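Local coordinates for binding domain (Hc) of Paraclostridial Mosquitocidal Protein 1 (Paraclostridium bifermentans, PDB 6HOX) that forms the receptor-binding part of a mosquitocidal clostridial-type neurotoxin, whose heavy chain targets host nerve cells and delivers the light chain into the cytosol, at residues 332-337 with 369-374; 67-72 with 206-211; 89-94 with 224-229. All blocks are in the same frame, centred on the assembly; numbering follows the deposited sequence.

The three contacts divide between the two halves of the receptor-binding region. Contacts 2 and 3 lie in the N-terminal, concanavalin-like half, their centres about 21 Å apart, and contact 1 lies in the C-terminal, trefoil-type half, with centres about 43 Å from contact 2 and 37 Å from contact 3, on the opposite side of the chain's centre. Along the chain the segments of contacts 2 and 3 alternate (67-72, 89-94, 206-211, 224-229), and the rings of Phe207 and Phe224 meet edge-to-face between them. Both are complete before contact 1 begins at 332. None of the three contacts bridges the two halves; each joins strands or loops within one of them.

Contact 1: residues 332-337 with 369-374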
ATOM      1  N   ASN A 332     -11.700   2.143 -16.273  1.00 26.10           N
ATOM      2  CA  ASN A 332     -12.648   2.001 -17.375  1.00 26.21           C
ATOM      3  C   ASN A 332     -12.072   1.260 -18.586  1.00 27.06           C
ATOM      4  O   ASN A 332     -12.744   1.178 -19.615  1.00 26.60           O
ATOM      5  CB  ASN A 332     -13.265   3.322 -17.833  1.00 29.56           C
ATOM      6  CG  ASN A 332     -14.010   4.039 -16.730  1.00 30.35           C
ATOM      7  OD1 ASN A 332     -14.018   5.267 -16.702  1.00 32.96           O
ATOM      8  ND2 ASN A 332     -14.626   3.291 -15.823  1.00 28.10           N
ATOM      9  N   ASP A 333     -10.896   0.649 -18.456  1.00 26.24           N
ATOM     10  CA  ASP A 333     -10.343  -0.166 -19.545  1.00 26.31           C
ATOM     11  C   ASP A 333     -11.169  -1.445 -19.686  1.00 26.41           C
ATOM     12  O   ASP A 333     -11.569  -2.022 -18.685  1.00 23.71           O
ATOM     13  CB  ASP A 333      -8.890  -0.568 -19.294  1.00 25.97           C
ATOM     14  CG  ASP A 333      -7.878   0.537 -19.554  1.00 26.18           C
ATOM     15  OD1 ASP A 333      -8.289   1.615 -20.048  1.00 24.17           O
ATOM     16  OD2 ASP A 333      -6.677   0.294 -19.273  1.00 24.14           O
ATOM     17  N   VAL A 334     -11.394  -1.867 -20.938  1.00 26.28           N
ATOM     18  CA  VAL A 334     -12.013  -3.129 -21.230  1.00 27.93           C
ATOM     19  C   VAL A 334     -10.897  -4.164 -21.345  1.00 27.06           C
ATOM     20  O   VAL A 334      -9.911  -3.964 -22.050  1.00 28.62           O
ATOM     21  CB  VAL A 334     -12.891  -3.080 -22.497  1.00 28.89           C
ATOM     22  CG1 VAL A 334     -13.324  -4.478 -22.932  1.00 28.61           C
ATOM     23  CG2 VAL A 334     -14.115  -2.209 -22.264  1.00 29.82           C
ATOM     24  N   ALA A 335     -11.036  -5.252 -20.598  1.00 27.41           N
ATOM     25  CA  ALA A 335      -9.949  -6.202 -20.476  1.00 29.17           C
ATOM     26  C   ALA A 335     -10.513  -7.567 -20.070  1.00 29.13           C
ATOM     27  O   ALA A 335     -11.611  -7.672 -19.531  1.00 29.23           O
ATOM     28  CB  ALA A 335      -8.932  -5.677 -19.482  1.00 28.68           C
ATOM     29  N   ASP A 336      -9.760  -8.618 -20.375  1.00 29.08           N
ATOM     30  CA  ASP A 336     -10.133  -9.943 -19.975  1.00 29.02           C
ATOM     31  C   ASP A 336      -9.224 -10.383 -18.842  1.00 26.29           C
ATOM     32  O   ASP A 336      -8.087  -9.939 -18.741  1.00 23.54           O
ATOM     33  CB  ASP A 336     -10.102 -10.900 -21.161  1.00 30.88           C
ATOM     34  CG  ASP A 336     -11.262 -10.616 -22.098  1.00 34.45           C
ATOM     35  OD1 ASP A 336     -12.434 -10.517 -21.608  1.00 38.85           O
ATOM     36  OD2 ASP A 336     -10.992 -10.452 -23.285  1.00 37.91           O
ATOM     37  N   VAL A 337      -9.775 -11.242 -17.991  1.00 25.58           N
ATOM     38  CA  VAL A 337      -9.015 -11.922 -16.958  1.00 25.79           C
ATOM     39  C   VAL A 337      -8.783 -13.362 -17.420  1.00 26.90           C
ATOM     40  O   VAL A 337      -9.725 -14.175 -17.450  1.00 26.06           O
ATOM     41  CB  VAL A 337      -9.746 -11.859 -15.608  1.00 24.56           C
ATOM     42  CG1 VAL A 337      -8.949 -12.532 -14.510  1.00 24.80           C
ATOM     43  CG2 VAL A 337     -10.095 -10.420 -15.236  1.00 26.03           C
ATOM     44  N   ASP A 369     -18.377  -8.188 -22.155  1.00 36.37           N
ATOM     45  CA  ASP A 369     -17.181  -7.406 -21.886  1.00 33.20           C
ATOM     46  C   ASP A 369     -17.031  -7.245 -20.372  1.00 30.78           C
ATOM     47  O   ASP A 369     -18.017  -7.184 -19.658  1.00 29.53           O
ATOM     48  CB  ASP A 369     -17.235  -6.042 -22.580  1.00 35.49           C
ATOM     49  CG  ASP A 369     -17.360  -6.151 -24.092  1.00 39.41           C
ATOM     50  OD1 ASP A 369     -18.496  -6.287 -24.577  1.00 44.43           O
ATOM     51  OD2 ASP A 369     -16.317  -6.146 -24.764  1.00 39.72           O
ATOM     52  N   LEU A 370     -15.771  -7.252 -19.927  1.00 30.64           N
ATOM     53  CA  LEU A 370     -15.352  -6.889 -18.590  1.00 30.11           C
ATOM     54  C   LEU A 370     -14.698  -5.516 -18.672  1.00 28.56           C
ATOM     55  O   LEU A 370     -13.898  -5.264 -19.569  1.00 25.90           O
ATOM     56  CB  LEU A 370     -14.344  -7.905 -18.050  1.00 31.18           C
ATOM     57  CG  LEU A 370     -14.918  -9.033 -17.209  1.00 32.98           C
ATOM     58  CD1 LEU A 370     -16.032  -9.722 -17.962  1.00 34.52           C
ATOM     59  CD2 LEU A 370     -13.823 -10.014 -16.803  1.00 34.97           C
ATOM     60  N   LYS A 371     -15.034  -4.670 -17.697  1.00 27.96           N
ATOM     61  CA  LYS A 371     -14.428  -3.378 -17.518  1.00 28.15           C
ATOM     62  C   LYS A 371     -13.924  -3.283 -16.073  1.00 26.40           C
ATOM     63  O   LYS A 371     -14.660  -3.573 -15.139  1.00 25.73           O
ATOM     64  CB  LYS A 371     -15.456  -2.294 -17.845  1.00 31.89           C
ATOM     65  CG  LYS A 371     -14.878  -0.909 -18.083  1.00 35.77           C
ATOM     66  CD  LYS A 371     -15.926   0.111 -18.455  1.00 38.05           C
ATOM     67  CE  LYS A 371     -16.305   0.030 -19.921  1.00 42.36           C
ATOM     68  NZ  LYS A 371     -16.336   1.376 -20.538  1.00 46.25           N
ATOM     69  N   LEU A 372     -12.652  -2.914 -15.906  1.00 24.75           N
ATOM     70  CA  LEU A 372     -12.111  -2.644 -14.594  1.00 25.45           C
ATOM     71  C   LEU A 372     -12.330  -1.159 -14.292  1.00 25.08           C
ATOM     72  O   LEU A 372     -11.880  -0.276 -15.038  1.00 25.49           O
ATOM     73  CB  LEU A 372     -10.630  -3.044 -14.539  1.00 27.12           C
ATOM     74  CG  LEU A 372     -10.363  -4.524 -14.236  1.00 29.35           C
ATOM     75  CD1 LEU A 372     -10.860  -5.416 -15.354  1.00 31.36           C
ATOM     76  CD2 LEU A 372      -8.884  -4.796 -13.992  1.00 32.18           C
ATOM     77  N   ILE A 373     -13.036  -0.905 -13.193  1.00 23.60           N
ATOM     78  CA  ILE A 373     -13.497   0.429 -12.830  1.00 24.15           C
ATOM     79  C   ILE A 373     -13.105   0.729 -11.380  1.00 21.87           C
ATOM     80  O   ILE A 373     -12.744  -0.153 -10.599  1.00 22.39           O
ATOM     81  CB  ILE A 373     -15.024   0.574 -13.015  1.00 24.39           C
ATOM     82  CG1 ILE A 373     -15.778  -0.332 -12.044  1.00 24.38           C
ATOM     83  CG2 ILE A 373     -15.402   0.328 -14.471  1.00 26.53           C
ATOM     84  CD1 ILE A 373     -17.272  -0.315 -12.195  1.00 24.11           C
ATOM     85  N   GLN A 374     -13.204   2.005 -11.045  1.00 22.26           N
ATOM     86  CA  GLN A 374     -13.012   2.476  -9.706  1.00 24.02           C
ATOM     87  C   GLN A 374     -14.175   3.400  -9.385  1.00 23.79           C
ATOM     88  O   GLN A 374     -14.199   4.516  -9.847  1.00 26.37           O
ATOM     89  CB  GLN A 374     -11.663   3.178  -9.550  1.00 23.49           C
ATOM     90  CG  GLN A 374     -11.421   3.690  -8.139  1.00 23.38           C
ATOM     91  CD  GLN A 374     -11.565   2.591  -7.125  1.00 24.70           C
ATOM     92  OE1 GLN A 374     -12.640   2.392  -6.552  1.00 26.20           O
ATOM     93  NE2 GLN A 374     -10.489   1.846  -6.921  1.00 25.16           N
TER
HETATM   94  O   HOH W   1     -13.599  -7.857 -21.596  1.00 29.57           O
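The stem of Lys371 lies against the backbone of Asn332 and Asp333 and reaches the Val334 side chain, where the weakly bonded start of strand 333-339 meets strand 369-373 in an irregular antiparallel pairing. Three backbone hydrogen bonds tie the two segments. Asn332 N gives a short one of 2.7 Å to Leu372 O; Leu372 N reaches Asp333 O at 3.1 Å, and Ala335 N reaches Leu370 O at 3.0 Å. Between them Val334 faces Lys371 as a non-hydrogen-bonded pair, their CA atoms 4.4 Å apart, and its CA-H points at Leu370 O.

A water extends the polar join beyond Ala335. It accepts from Leu370 N at 2.8 Å and lies within donating distance of Ala335 O and Asp336 OD1, so it joins the two segments where no direct backbone bond does. The nearby carboxylates have partners of their own: Arg366 forms salt bridges with Asp336 and Asp369, and Asp333 OD2 is hydrogen-bonded to Tyr259 OH.

Among the side chains, Lys371 has CG anti to the backbone N (chi1 -164°), and its CG lies 3.4 Å from Asn332 O. Its CE then meets Val334 CG2 obliquely, a place where a long aliphatic stem suits a partly exposed face. Asn332 ND2 rests on Ile373 CG2. On the buried side, Val337 CG2 touches Leu370 CD2 at 4.1 Å, the two side chains crossing at about a right angle; Leu347 and Ile385 also pack on Leu370, and branched apolar residues fill this interior well. The pairing is one of the antiparallel strand contacts within the C-terminal receptor-binding half, whose family belongs to the beta-trefoil clan.

Contact 2: residues 67-72 with 206-211; sequences SNENSS and IFKLEG
Glu69 and Lys208 meet in a salt bridge that joins a type I beta turn, Asn68 to Ser71, to the corner where strand 205-207 passes into strand 209-210 of the concanavalin-like half. Lys208 runs out extended, with CG anti to the backbone N (chi1 -172°), and bends only at its last torsion (chi4 -65°), which turns NZ between two acids. It meets Glu69 OE2 at 3.0 Å and Glu210 OE1 at 2.9 Å, each from above the carboxylate plane. Glu69 starts away from the corner, but a bend at chi2 (-60°) brings its carboxylate back. The lysine charge probably offsets the repulsion between the two acids, and a water donates to both Glu69 OE2, the oxygen that also takes Lys208 NZ, and Glu210 OE2.

The aliphatic part of Lys208 is used as well: CG packs on Ser72 CB at 3.8 Å, a spot where a small residue lets the stem lie close. Ser67 OG touches Leu209 CD1 while hydrogen-bonding to Gln217 and Asn212. A second water accepts from Lys208 NZ, and a third accepts from Leu209 N and lies 2.6 Å from Ser71 O.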
ATOM      1  N   SER A  67      19.789  -3.770   5.722  1.00 27.29           N
ATOM      2  CA  SER A  67      20.353  -3.812   7.072  1.00 31.30           C
ATOM      3  C   SER A  67      21.874  -4.019   7.023  1.00 33.18           C
ATOM      4  O   SER A  67      22.392  -4.963   7.610  1.00 37.77           O
ATOM      5  CB  SER A  67      19.680  -4.870   7.894  1.00 29.31           C
ATOM      6  OG  SER A  67      18.350  -4.487   8.198  1.00 29.92           O
ATOM      7  N   ASN A  68      22.575  -3.160   6.284  1.00 32.21           N
ATOM      8  CA  ASN A  68      24.055  -3.162   6.303  1.00 36.69           C
ATOM      9  C   ASN A  68      24.554  -1.718   6.360  1.00 36.22           C
ATOM     10  O   ASN A  68      23.796  -0.780   6.056  1.00 33.78           O
ATOM     11  CB  ASN A  68      24.661  -3.896   5.110  1.00 35.27           C
ATOM     12  CG  ASN A  68      24.324  -3.217   3.806  1.00 36.57           C
ATOM     13  OD1 ASN A  68      24.930  -2.202   3.464  1.00 36.81           O
ATOM     14  ND2 ASN A  68      23.337  -3.751   3.103  1.00 36.57           N
ATOM     15  N   GLU A  69      25.831  -1.581   6.741  1.00 36.24           N
ATOM     16  CA  GLU A  69      26.449  -0.310   7.121  1.00 39.59           C
ATOM     17  C   GLU A  69      26.597   0.608   5.907  1.00 37.90           C
ATOM     18  O   GLU A  69      26.581   1.801   6.051  1.00 43.42           O
ATOM     19  CB  GLU A  69      27.811  -0.551   7.776  1.00 40.91           C
ATOM     20  CG  GLU A  69      27.692  -1.135   9.159  1.00 44.60           C
ATOM     21  CD  GLU A  69      26.925  -0.219  10.096  1.00 46.50           C
ATOM     22  OE1 GLU A  69      27.417   0.894  10.358  1.00 46.94           O
ATOM     23  OE2 GLU A  69      25.811  -0.598  10.506  1.00 52.91           O
ATOM     24  N   ASN A  70      26.661   0.038   4.711  1.00 38.42           N
ATOM     25  CA  ASN A  70      26.817   0.826   3.508  1.00 40.82           C
ATOM     26  C   ASN A  70      25.476   1.341   2.975  1.00 37.41           C
ATOM     27  O   ASN A  70      25.457   2.055   1.981  1.00 38.17           O
ATOM     28  CB  ASN A  70      27.556   0.025   2.441  1.00 44.75           C
ATOM     29  CG  ASN A  70      29.043   0.211   2.600  1.00 51.07           C
ATOM     30  OD1 ASN A  70      29.493   1.325   2.872  1.00 57.74           O
ATOM     31  ND2 ASN A  70      29.796  -0.867   2.469  1.00 53.49           N
ATOM     32  N   SER A  71      24.370   0.963   3.617  1.00 35.89           N
ATOM     33  CA  SER A  71      23.045   1.314   3.143  1.00 32.05           C
ATOM     34  C   SER A  71      22.508   2.491   3.963  1.00 30.34           C
ATOM     35  O   SER A  71      21.682   2.316   4.853  1.00 32.49           O
ATOM     36  CB  SER A  71      22.134   0.106   3.184  1.00 32.20           C
ATOM     37  OG  SER A  71      21.053   0.265   2.273  1.00 29.51           O
ATOM     38  N   SER A  72      22.981   3.694   3.639  1.00 27.05           N
ATOM     39  CA  SER A  72      22.575   4.893   4.330  1.00 27.37           C
ATOM     40  C   SER A  72      22.678   6.098   3.396  1.00 27.64           C
ATOM     41  O   SER A  72      23.455   6.066   2.424  1.00 27.56           O
ATOM     42  CB  SER A  72      23.413   5.117   5.548  1.00 30.63           C
ATOM     43  OG  SER A  72      24.732   5.480   5.163  1.00 36.28           O
ATOM     44  N   ILE A 206      20.119  11.300   9.023  1.00 24.25           N
ATOM     45  CA  ILE A 206      20.665  10.010   8.579  1.00 27.07           C
ATOM     46  C   ILE A 206      19.490   9.089   8.263  1.00 24.43           C
ATOM     47  O   ILE A 206      18.687   8.796   9.165  1.00 24.11           O
ATOM     48  CB  ILE A 206      21.577   9.341   9.633  1.00 30.81           C
ATOM     49  CG1 ILE A 206      22.652  10.282  10.174  1.00 35.01           C
ATOM     50  CG2 ILE A 206      22.188   8.075   9.063  1.00 30.30           C
ATOM     51  CD1 ILE A 206      23.709  10.617   9.163  1.00 38.33           C
ATOM     52  N   PHE A 207      19.410   8.655   7.000  1.00 23.29           N
ATOM     53  CA  PHE A 207      18.440   7.662   6.548  1.00 23.70           C
ATOM     54  C   PHE A 207      19.135   6.307   6.571  1.00 24.02           C
ATOM     55  O   PHE A 207      20.024   6.053   5.750  1.00 25.84           O
ATOM     56  CB  PHE A 207      17.939   7.988   5.144  1.00 23.22           C
ATOM     57  CG  PHE A 207      17.211   9.298   5.012  1.00 24.69           C
ATOM     58  CD1 PHE A 207      17.904  10.496   4.963  1.00 24.47           C
ATOM     59  CD2 PHE A 207      15.828   9.336   4.932  1.00 24.56           C
ATOM     60  CE1 PHE A 207      17.232  11.698   4.853  1.00 23.77           C
ATOM     61  CE2 PHE A 207      15.157  10.545   4.851  1.00 25.16           C
ATOM     62  CZ  PHE A 207      15.863  11.724   4.807  1.00 24.64           C
ATOM     63  N   LYS A 208      18.748   5.453   7.521  1.00 25.02           N
ATOM     64  CA  LYS A 208      19.448   4.200   7.784  1.00 26.48           C
ATOM     65  C   LYS A 208      18.707   3.398   8.847  1.00 24.51           C
ATOM     66  O   LYS A 208      18.301   3.973   9.867  1.00 23.07           O
ATOM     67  CB  LYS A 208      20.849   4.477   8.333  1.00 28.20           C
ATOM     68  CG  LYS A 208      21.748   3.262   8.458  1.00 30.92           C
ATOM     69  CD  LYS A 208      23.074   3.592   9.102  1.00 31.79           C
ATOM     70  CE  LYS A 208      24.056   2.440   9.032  1.00 36.10           C
ATOM     71  NZ  LYS A 208      23.598   1.273   9.823  1.00 38.07           N
ATOM     72  N   LEU A 209      18.584   2.086   8.607  1.00 23.53           N
ATOM     73  CA  LEU A 209      18.157   1.135   9.632  1.00 27.34           C
ATOM     74  C   LEU A 209      19.273   1.013  10.675  1.00 27.53           C
ATOM     75  O   LEU A 209      20.366   0.577  10.333  1.00 26.93           O
ATOM     76  CB  LEU A 209      17.872  -0.232   9.000  1.00 27.33           C
ATOM     77  CG  LEU A 209      16.535  -0.357   8.278  1.00 29.07           C
ATOM     78  CD1 LEU A 209      16.526  -1.572   7.369  1.00 29.89           C
ATOM     79  CD2 LEU A 209      15.394  -0.430   9.281  1.00 30.60           C
ATOM     80  N   GLU A 210      18.992   1.424  11.918  1.00 26.91           N
ATOM     81  CA  GLU A 210      19.990   1.392  12.984  1.00 27.19           C
ATOM     82  C   GLU A 210      19.359   0.825  14.250  1.00 25.66           C
ATOM     83  O   GLU A 210      18.455   1.436  14.785  1.00 24.71           O
ATOM     84  CB  GLU A 210      20.542   2.798  13.236  1.00 28.72           C
ATOM     85  CG  GLU A 210      21.777   2.822  14.116  1.00 32.75           C
ATOM     86  CD  GLU A 210      22.954   2.084  13.499  1.00 34.89           C
ATOM     87  OE1 GLU A 210      23.443   2.516  12.434  1.00 36.61           O
ATOM     88  OE2 GLU A 210      23.330   1.046  14.045  1.00 40.13           O
ATOM     89  N   GLY A 211      19.883  -0.307  14.735  1.00 27.65           N
ATOM     90  CA  GLY A 211      19.478  -0.877  16.028  1.00 30.10           C
ATOM     91  C   GLY A 211      18.719  -2.190  15.894  1.00 32.24           C
ATOM     92  O   GLY A 211      18.482  -2.862  16.889  1.00 32.93           O
TER
HETATM   93  O   HOH W   2      21.803  -0.333   8.252  1.00 34.83           O
HETATM   94  O   HOH W   3      24.526  -0.933  12.987  1.00 42.59           O
HETATM   95  O   HOH W   4      19.905   0.999   6.280  1.00 27.42           O

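Contact 3: residues 89-94 with 224-229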
ATOM      1  N   PHE A  89       7.065  22.904  11.038  1.00 29.32           N
ATOM      2  CA  PHE A  89       7.468  22.102   9.877  1.00 28.66           C
ATOM      3  C   PHE A  89       6.541  20.893   9.714  1.00 27.59           C
ATOM      4  O   PHE A  89       5.768  20.553  10.628  1.00 25.60           O
ATOM      5  CB  PHE A  89       8.940  21.693   9.966  1.00 28.22           C
ATOM      6  CG  PHE A  89       9.292  20.806  11.130  1.00 28.34           C
ATOM      7  CD1 PHE A  89       9.632  21.353  12.359  1.00 28.97           C
ATOM      8  CD2 PHE A  89       9.284  19.428  10.998  1.00 29.39           C
ATOM      9  CE1 PHE A  89       9.956  20.535  13.431  1.00 29.70           C
ATOM     10  CE2 PHE A  89       9.612  18.612  12.068  1.00 30.48           C
ATOM     11  CZ  PHE A  89       9.947  19.168  13.287  1.00 31.16           C
ATOM     12  N   THR A  90       6.612  20.304   8.513  1.00 25.86           N
ATOM     13  CA  THR A  90       5.956  19.067   8.172  1.00 25.72           C
ATOM     14  C   THR A  90       6.977  18.122   7.526  1.00 26.03           C
ATOM     15  O   THR A  90       7.828  18.551   6.731  1.00 24.90           O
ATOM     16  CB  THR A  90       4.758  19.317   7.247  1.00 25.02           C
ATOM     17  OG1 THR A  90       3.866  20.156   7.982  1.00 25.16           O
ATOM     18  CG2 THR A  90       4.052  18.046   6.821  1.00 25.16           C
ATOM     19  N   ILE A  91       6.907  16.856   7.943  1.00 24.32           N
ATOM     20  CA  ILE A  91       7.585  15.757   7.329  1.00 24.06           C
ATOM     21  C   ILE A  91       6.510  14.843   6.721  1.00 23.67           C
ATOM     22  O   ILE A  91       5.568  14.466   7.414  1.00 23.61           O
ATOM     23  CB  ILE A  91       8.473  15.023   8.358  1.00 24.47           C
ATOM     24  CG1 ILE A  91       9.668  15.882   8.784  1.00 25.04           C
ATOM     25  CG2 ILE A  91       8.930  13.669   7.820  1.00 26.14           C
ATOM     26  CD1 ILE A  91      10.505  15.289   9.902  1.00 24.42           C
ATOM     27  N   SER A  92       6.673  14.488   5.443  1.00 22.00           N
ATOM     28  CA  SER A  92       5.834  13.471   4.773  1.00 22.40           C
ATOM     29  C   SER A  92       6.713  12.472   4.012  1.00 22.48           C
ATOM     30  O   SER A  92       7.842  12.773   3.634  1.00 24.10           O
ATOM     31  CB  SER A  92       4.776  14.088   3.885  1.00 21.52           C
ATOM     32  OG  SER A  92       5.310  14.704   2.720  1.00 22.75           O
ATOM     33  N   PHE A  93       6.200  11.252   3.839  1.00 21.55           N
ATOM     34  CA  PHE A  93       6.915  10.223   3.096  1.00 20.65           C
ATOM     35  C   PHE A  93       6.012   9.017   2.831  1.00 21.03           C
ATOM     36  O   PHE A  93       5.073   8.671   3.625  1.00 20.27           O
ATOM     37  CB  PHE A  93       8.175   9.768   3.846  1.00 21.14           C
ATOM     38  CG  PHE A  93       7.959   9.250   5.248  1.00 20.97           C
ATOM     39  CD1 PHE A  93       7.918  10.118   6.328  1.00 22.65           C
ATOM     40  CD2 PHE A  93       7.840   7.896   5.494  1.00 22.12           C
ATOM     41  CE1 PHE A  93       7.716   9.652   7.615  1.00 22.25           C
ATOM     42  CE2 PHE A  93       7.678   7.425   6.786  1.00 24.32           C
ATOM     43  CZ  PHE A  93       7.599   8.305   7.843  1.00 23.64           C
ATOM     44  N   TRP A  94       6.323   8.359   1.707  1.00 21.38           N
ATOM     45  CA  TRP A  94       5.813   7.041   1.400  1.00 21.24           C
ATOM     46  C   TRP A  94       6.784   6.020   1.977  1.00 22.50           C
ATOM     47  O   TRP A  94       7.999   6.159   1.786  1.00 22.84           O
ATOM     48  CB  TRP A  94       5.668   6.862  -0.108  1.00 22.09           C
ATOM     49  CG  TRP A  94       4.452   7.517  -0.678  1.00 22.41           C
ATOM     50  CD1 TRP A  94       4.388   8.689  -1.372  1.00 23.10           C
ATOM     51  CD2 TRP A  94       3.106   7.016  -0.607  1.00 23.48           C
ATOM     52  NE1 TRP A  94       3.099   8.944  -1.755  1.00 22.47           N
ATOM     53  CE2 TRP A  94       2.291   7.931  -1.309  1.00 23.57           C
ATOM     54  CE3 TRP A  94       2.516   5.874  -0.046  1.00 23.12           C
ATOM     55  CZ2 TRP A  94       0.914   7.750  -1.426  1.00 23.54           C
ATOM     56  CZ3 TRP A  94       1.157   5.686  -0.188  1.00 22.08           C
ATOM     57  CH2 TRP A  94       0.371   6.613  -0.871  1.00 23.05           C
ATOM     58  N   PHE A 224      10.338  11.550   0.582  1.00 22.49           N
ATOM     59  CA  PHE A 224      10.546  12.050   1.916  1.00 23.56           C
ATOM     60  C   PHE A 224      10.746  13.561   1.813  1.00 25.00           C
ATOM     61  O   PHE A 224      11.781  14.048   1.324  1.00 25.16           O
ATOM     62  CB  PHE A 224      11.694  11.348   2.631  1.00 24.66           C
ATOM     63  CG  PHE A 224      11.851  11.746   4.077  1.00 24.32           C
ATOM     64  CD1 PHE A 224      12.426  12.958   4.429  1.00 24.75           C
ATOM     65  CD2 PHE A 224      11.430  10.893   5.090  1.00 25.28           C
ATOM     66  CE1 PHE A 224      12.596  13.303   5.764  1.00 25.28           C
ATOM     67  CE2 PHE A 224      11.592  11.238   6.423  1.00 24.77           C
ATOM     68  CZ  PHE A 224      12.167  12.445   6.757  1.00 25.69           C
ATOM     69  N   ASN A 225       9.703  14.282   2.219  1.00 23.44           N
ATOM     70  CA  ASN A 225       9.575  15.680   2.004  1.00 25.51           C
ATOM     71  C   ASN A 225       9.614  16.397   3.351  1.00 23.84           C
ATOM     72  O   ASN A 225       9.058  15.895   4.325  1.00 24.85           O
ATOM     73  CB  ASN A 225       8.277  16.027   1.275  1.00 25.20           C
ATOM     74  CG  ASN A 225       8.220  15.464  -0.124  1.00 26.39           C
ATOM     75  OD1 ASN A 225       9.201  14.901  -0.611  1.00 26.59           O
ATOM     76  ND2 ASN A 225       7.058  15.589  -0.751  1.00 27.51           N
ATOM     77  N   ILE A 226      10.293  17.549   3.374  1.00 25.80           N
ATOM     78  CA  ILE A 226      10.225  18.515   4.490  1.00 24.54           C
ATOM     79  C   ILE A 226       9.633  19.821   3.959  1.00 26.33           C
ATOM     80  O   ILE A 226      10.042  20.329   2.913  1.00 26.54           O
ATOM     81  CB  ILE A 226      11.603  18.751   5.137  1.00 25.33           C
ATOM     82  CG1 ILE A 226      12.239  17.440   5.608  1.00 25.44           C
ATOM     83  CG2 ILE A 226      11.455  19.768   6.267  1.00 25.69           C
ATOM     84  CD1 ILE A 226      13.699  17.542   5.959  1.00 27.10           C
ATOM     85  N   TYR A 227       8.651  20.338   4.695  1.00 27.66           N
ATOM     86  CA  TYR A 227       7.986  21.582   4.404  1.00 28.70           C
ATOM     87  C   TYR A 227       8.234  22.518   5.583  1.00 29.66           C
ATOM     88  O   TYR A 227       8.263  22.054   6.736  1.00 25.26           O
ATOM     89  CB  TYR A 227       6.473  21.420   4.233  1.00 28.49           C
ATOM     90  CG  TYR A 227       6.037  20.441   3.176  1.00 29.18           C
ATOM     91  CD1 TYR A 227       6.036  19.072   3.420  1.00 31.53           C
ATOM     92  CD2 TYR A 227       5.597  20.875   1.938  1.00 28.83           C
ATOM     93  CE1 TYR A 227       5.640  18.162   2.447  1.00 31.06           C
ATOM     94  CE2 TYR A 227       5.186  19.982   0.960  1.00 29.98           C
ATOM     95  CZ  TYR A 227       5.222  18.622   1.212  1.00 29.27           C
ATOM     96  OH  TYR A 227       4.834  17.749   0.250  1.00 31.98           O
ATOM     97  N   GLN A 228       8.352  23.819   5.278  1.00 31.65           N
ATOM     98  CA  GLN A 228       8.716  24.842   6.264  1.00 37.17           C
ATOM     99  C   GLN A 228       7.452  25.466   6.869  1.00 36.92           C
ATOM    100  O   GLN A 228       7.475  26.603   7.310  1.00 39.03           O
ATOM    101  CB  GLN A 228       9.602  25.909   5.610  1.00 41.27           C
ATOM    102  CG  GLN A 228       8.851  26.795   4.620  1.00 47.30           C
ATOM    103  CD  GLN A 228       9.771  27.677   3.808  1.00 53.15           C
ATOM    104  OE1 GLN A 228      10.936  27.883   4.152  1.00 56.32           O
ATOM    105  NE2 GLN A 228       9.237  28.221   2.725  1.00 52.39           N
ATOM    106  N   ARG A 229       6.362  24.698   6.909  1.00 36.62           N
ATOM    107  CA  ARG A 229       5.123  25.072   7.566  1.00 39.77           C
ATOM    108  C   ARG A 229       4.487  23.792   8.122  1.00 35.60           C
ATOM    109  O   ARG A 229       4.785  22.700   7.636  1.00 31.99           O
ATOM    110  CB  ARG A 229       4.202  25.753   6.542  1.00 47.05           C
ATOM    111  CG  ARG A 229       2.954  26.386   7.134  1.00 52.43           C
ATOM    112  CD  ARG A 229       2.250  27.289   6.139  1.00 57.18           C
ATOM    113  NE  ARG A 229       1.812  26.573   4.948  1.00 58.00           N
ATOM    114  CZ  ARG A 229       0.688  25.873   4.856  1.00 53.97           C
ATOM    115  NH1 ARG A 229      -0.013  25.591   5.940  1.00 54.85           N
ATOM    116  NH2 ARG A 229       0.265  25.460   3.675  1.00 60.58           N
TER
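Two neighbouring antiparallel strands of the large sheet in the concanavalin-like half meet here, Thr90 pairing with Tyr227 and Ser92 with Asn225. Both are hydrogen-bonded pairs: Thr90 N to Tyr227 O is 3.0 Å and Tyr227 N to Thr90 O 2.8 Å, and Ser92 and Asn225 exchange a matching couple. The directions of strands 89-94 and 224-227 differ by 165°, close to fully antiparallel. CA-H of Ile91 points at Asn225 O and that of Ile226 at Thr90 O, oxygens that also accept N-H bonds.

On the face that carries Thr90, Ser92 and Tyr227, the contacts are partly polar. Thr90 OG1, placed beside its own backbone N (chi1 -61°), donates to Arg229 O at 2.7 Å on a lone pair, holding the chain just past the end of the strand. Ser92 OG lies at the edge of the Tyr227 ring, in its plane, 3.5 Å from CE1; a small hydroxyl leaves room for that broad ring.

The face with Ile91 and Ile226 is apolar. Ile91 CG2 packs against Phe224 CZ at 3.6 Å, and Phe93 lies beside Phe224, pointing the same way. Their rings are nearly parallel (23°) but slid apart, with centroids 5.5 Å from each other. Ile125 of strand 122-128 covers Ile91, Phe93 and Phe224, so bulky apolar residues suit the buried side. Such a layer of large side chains between facing sheets is typical of the jelly-roll sandwich of lectin-like domains.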